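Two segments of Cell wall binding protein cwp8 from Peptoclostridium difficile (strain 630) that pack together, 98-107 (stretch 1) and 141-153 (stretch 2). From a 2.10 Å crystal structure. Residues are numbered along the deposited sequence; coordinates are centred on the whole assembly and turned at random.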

# COMPACT_ATOMS: atom_id res chain seq x y z
N GLU A 98 -57.94 7.23 18.01
CA GLU A 98 -56.90 8.15 18.46
C GLU A 98 -57.61 9.24 19.26
O GLU A 98 -57.17 9.60 20.34
CB GLU A 98 -56.17 8.76 17.26
CG GLU A 98 -55.15 7.80 16.68
CD GLU A 98 -54.17 8.48 15.75
OE1 GLU A 98 -53.53 7.78 14.94
OE2 GLU A 98 -54.06 9.72 15.82
N ILE A 99 -58.72 9.76 18.72
CA ILE A 99 -59.48 10.79 19.40
C ILE A 99 -59.86 10.40 20.83
O ILE A 99 -59.67 11.20 21.74
CB ILE A 99 -60.76 11.04 18.58
CG1 ILE A 99 -60.40 11.60 17.21
CG2 ILE A 99 -61.70 11.98 19.35
CD1 ILE A 99 -61.62 11.82 16.32
N VAL A 100 -60.36 9.17 21.06
CA VAL A 100 -60.83 8.82 22.40
C VAL A 100 -59.66 8.59 23.29
O VAL A 100 -59.78 8.72 24.50
CB VAL A 100 -61.76 7.59 22.38
CG1 VAL A 100 -62.89 7.79 21.38
CG2 VAL A 100 -60.98 6.33 22.05
N ASP A 101 -58.53 8.24 22.70
CA ASP A 101 -57.29 7.99 23.44
C ASP A 101 -56.85 9.31 24.09
O ASP A 101 -56.50 9.33 25.26
CB ASP A 101 -56.18 7.48 22.49
CG ASP A 101 -56.30 6.02 22.06
OD1 ASP A 101 -56.89 5.21 22.82
OD2 ASP A 101 -55.80 5.68 20.98
N ALA A 102 -56.88 10.41 23.32
CA ALA A 102 -56.50 11.74 23.80
C ALA A 102 -57.40 12.17 24.95
O ALA A 102 -56.91 12.67 25.97
CB ALA A 102 -56.61 12.74 22.66
N VAL A 103 -58.71 11.98 24.80
CA VAL A 103 -59.69 12.35 25.83
C VAL A 103 -59.37 11.61 27.13
O VAL A 103 -59.49 12.18 28.21
CB VAL A 103 -61.11 12.00 25.33
CG1 VAL A 103 -62.15 12.33 26.39
CG2 VAL A 103 -61.42 12.77 24.04
N ASN A 104 -58.95 10.34 27.02
CA ASN A 104 -58.60 9.51 28.17
C ASN A 104 -57.43 10.10 28.94
O ASN A 104 -57.45 10.11 30.17
CB ASN A 104 -58.25 8.10 27.70
CG ASN A 104 -59.46 7.22 27.44
OD1 ASN A 104 -59.31 6.01 27.30
ND2 ASN A 104 -60.68 7.75 27.35
N ALA A 105 -56.40 10.60 28.23
CA ALA A 105 -55.23 11.19 28.87
C ALA A 105 -55.58 12.50 29.59
O ALA A 105 -55.13 12.73 30.72
CB ALA A 105 -54.15 11.44 27.83
N TYR A 106 -56.38 13.35 28.94
CA TYR A 106 -56.76 14.62 29.55
C TYR A 106 -57.53 14.37 30.85
O TYR A 106 -57.31 15.06 31.84
CB TYR A 106 -57.63 15.43 28.57
CG TYR A 106 -58.29 16.62 29.22
CD1 TYR A 106 -57.60 17.82 29.38
CD2 TYR A 106 -59.59 16.56 29.70
CE1 TYR A 106 -58.19 18.92 29.98
CE2 TYR A 106 -60.19 17.65 30.31
CZ TYR A 106 -59.49 18.83 30.45
OH TYR A 106 -60.08 19.92 31.05
N ASN A 107 -58.41 13.39 30.82
CA ASN A 107 -59.26 13.04 31.96
C ASN A 107 -58.49 12.45 33.14
O ASN A 107 -58.76 12.81 34.28
CB ASN A 107 -60.31 12.02 31.52
CG ASN A 107 -61.42 12.63 30.72
OD1 ASN A 107 -61.72 13.82 30.87
ND2 ASN A 107 -62.08 11.90 29.83
N THR A 141 -68.04 17.32 17.25
CA THR A 141 -67.79 16.10 16.53
C THR A 141 -66.45 16.24 15.79
O THR A 141 -66.30 17.06 14.87
CB THR A 141 -68.95 15.79 15.57
OG1 THR A 141 -68.60 14.63 14.82
CG2 THR A 141 -69.27 16.94 14.63
N LEU A 142 -65.46 15.47 16.22
CA LEU A 142 -64.18 15.45 15.57
C LEU A 142 -64.15 14.39 14.46
O LEU A 142 -64.70 13.30 14.64
CB LEU A 142 -63.10 15.16 16.63
CG LEU A 142 -63.02 16.22 17.72
CD1 LEU A 142 -61.86 15.96 18.65
CD2 LEU A 142 -62.89 17.58 17.04
N ASN A 143 -63.55 14.71 13.32
CA ASN A 143 -63.41 13.74 12.25
C ASN A 143 -61.95 13.30 12.11
O ASN A 143 -61.05 14.05 12.50
CB ASN A 143 -63.85 14.34 10.91
CG ASN A 143 -65.32 14.69 10.85
OD1 ASN A 143 -65.69 15.78 11.26
ND2 ASN A 143 -66.20 13.82 10.34
N VAL A 144 -61.71 12.09 11.58
CA VAL A 144 -60.36 11.63 11.32
C VAL A 144 -59.79 12.63 10.33
O VAL A 144 -60.49 12.98 9.37
CB VAL A 144 -60.38 10.20 10.72
CG1 VAL A 144 -58.97 9.78 10.33
CG2 VAL A 144 -60.96 9.20 11.71
N GLY A 145 -58.57 13.13 10.54
CA GLY A 145 -58.02 14.09 9.60
C GLY A 145 -58.07 15.52 10.11
O GLY A 145 -57.58 16.44 9.46
N ASP A 146 -58.70 15.71 11.27
CA ASP A 146 -58.81 16.99 11.96
C ASP A 146 -57.57 17.19 12.85
O ASP A 146 -57.04 16.22 13.37
CB ASP A 146 -60.05 17.00 12.88
CG ASP A 146 -61.37 17.35 12.21
OD1 ASP A 146 -61.40 17.47 10.96
OD2 ASP A 146 -62.36 17.49 12.94
N GLN A 147 -57.13 18.45 13.04
CA GLN A 147 -55.97 18.76 13.86
C GLN A 147 -56.21 18.40 15.30
O GLN A 147 -57.34 18.49 15.78
CB GLN A 147 -55.61 20.26 13.75
CG GLN A 147 -54.51 20.66 14.74
CD GLN A 147 -53.82 21.95 14.36
OE1 GLN A 147 -54.08 22.57 13.32
NE2 GLN A 147 -52.87 22.37 15.19
N HIS A 148 -55.14 17.97 15.98
CA HIS A 148 -55.16 17.63 17.39
C HIS A 148 -55.60 18.85 18.19
O HIS A 148 -55.29 19.97 17.80
CB HIS A 148 -53.76 17.18 17.85
CG HIS A 148 -53.37 15.82 17.37
ND1 HIS A 148 -52.25 15.17 17.86
CD2 HIS A 148 -53.92 15.00 16.45
CE1 HIS A 148 -52.15 14.00 17.24
NE2 HIS A 148 -53.14 13.87 16.38
N LEU A 149 -56.31 18.65 19.28
CA LEU A 149 -56.81 19.74 20.10
C LEU A 149 -56.34 19.60 21.54
O LEU A 149 -56.03 18.49 21.98
CB LEU A 149 -58.35 19.73 20.06
CG LEU A 149 -58.97 20.60 18.97
CD1 LEU A 149 -58.88 19.93 17.64
CD2 LEU A 149 -60.43 20.83 19.27
N ASP A 150 -56.29 20.72 22.27
CA ASP A 150 -55.89 20.74 23.67
C ASP A 150 -57.17 20.95 24.48
O ASP A 150 -57.73 22.04 24.46
CB ASP A 150 -54.90 21.88 23.93
CG ASP A 150 -54.18 21.78 25.27
OD1 ASP A 150 -54.64 21.00 26.14
OD2 ASP A 150 -53.16 22.48 25.45
N PHE A 151 -57.62 19.91 25.19
CA PHE A 151 -58.85 20.01 25.95
C PHE A 151 -58.71 20.87 27.20
O PHE A 151 -59.68 21.05 27.93
CB PHE A 151 -59.35 18.60 26.32
CG PHE A 151 -59.62 17.75 25.10
CD1 PHE A 151 -58.96 16.55 24.91
CD2 PHE A 151 -60.53 18.15 24.14
CE1 PHE A 151 -59.21 15.77 23.79
CE2 PHE A 151 -60.78 17.37 23.02
CZ PHE A 151 -60.12 16.19 22.85
N SER A 152 -57.50 21.41 27.45
CA SER A 152 -57.29 22.26 28.62
C SER A 152 -57.52 23.71 28.24
O SER A 152 -57.64 24.57 29.11
CB SER A 152 -55.86 22.08 29.14
OG SER A 152 -55.43 20.74 28.96
N LYS A 153 -57.60 23.98 26.94
CA LYS A 153 -57.82 25.32 26.41
C LYS A 153 -59.22 25.47 25.84
O LYS A 153 -59.44 25.27 24.65
CB LYS A 153 -56.78 25.63 25.32
O HOH W 1 -51.81 12.00 14.85

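What fills the apolar centre of the contact? Phe151 does, pointing its CA-to-CB bond toward the helix that runs through residues 98-107. Phe151 CE1 lies 3.7 Å from Val103 CG2 and 4.1 Å from Ala102 CB, the methyl of Ala102 sitting at the ring edge. Tyr106, one helical turn beyond Ala102, lays a ring face over the CB of Phe151: that carbon is 3.7 Å from the Tyr106 ring centroid and nearly on the ring normal, a CH-pi contact in which a C-H group meets the pi cloud.

How does the contact extend along the helix? Ile99, a turn before Val103, reaches the strand at 141-143, where its CD1 comes within 3.7 Å of Leu142 CB. The CA-to-CB bond of Ile99 points sideways, but its m,t rotamer carries the end of the side chain nearer. One helix thus touches two separated parts of stretch 2, Leu142 near Ile99 and Phe151 near Tyr106.

What holds the second stretch in shape? A type II turn runs from Asn143 to Asp146, closed by Asp146 N to Asn143 O (3.1 Å) and reinforced by Asn143 N to Asp146 OD2 (3.0 Å). Gly145 suits its backbone angles, at which a CB would jam against the preceding carbonyl O. In the type I turn from Asp150 to Lys153, Asp150 OD1 accepts hydrogen bonds from Ser152 N (3.2 Å) and Ser152 OG (2.9 Å). Ser152 OG also lies at the edge of the Tyr106 ring, 3.5 Å from Tyr106 CE1.

Where does polar chemistry enter? No clear direct hydrogen bond crosses between the stretches. At the polar edge of the contact, Glu98 OE2 and His148 NE2 stand 4.3 Å apart, and a water bridges them, 2.8 Å from His148 NE2 and donating a weak hydrogen bond to Glu98 OE2 at 3.3 Å.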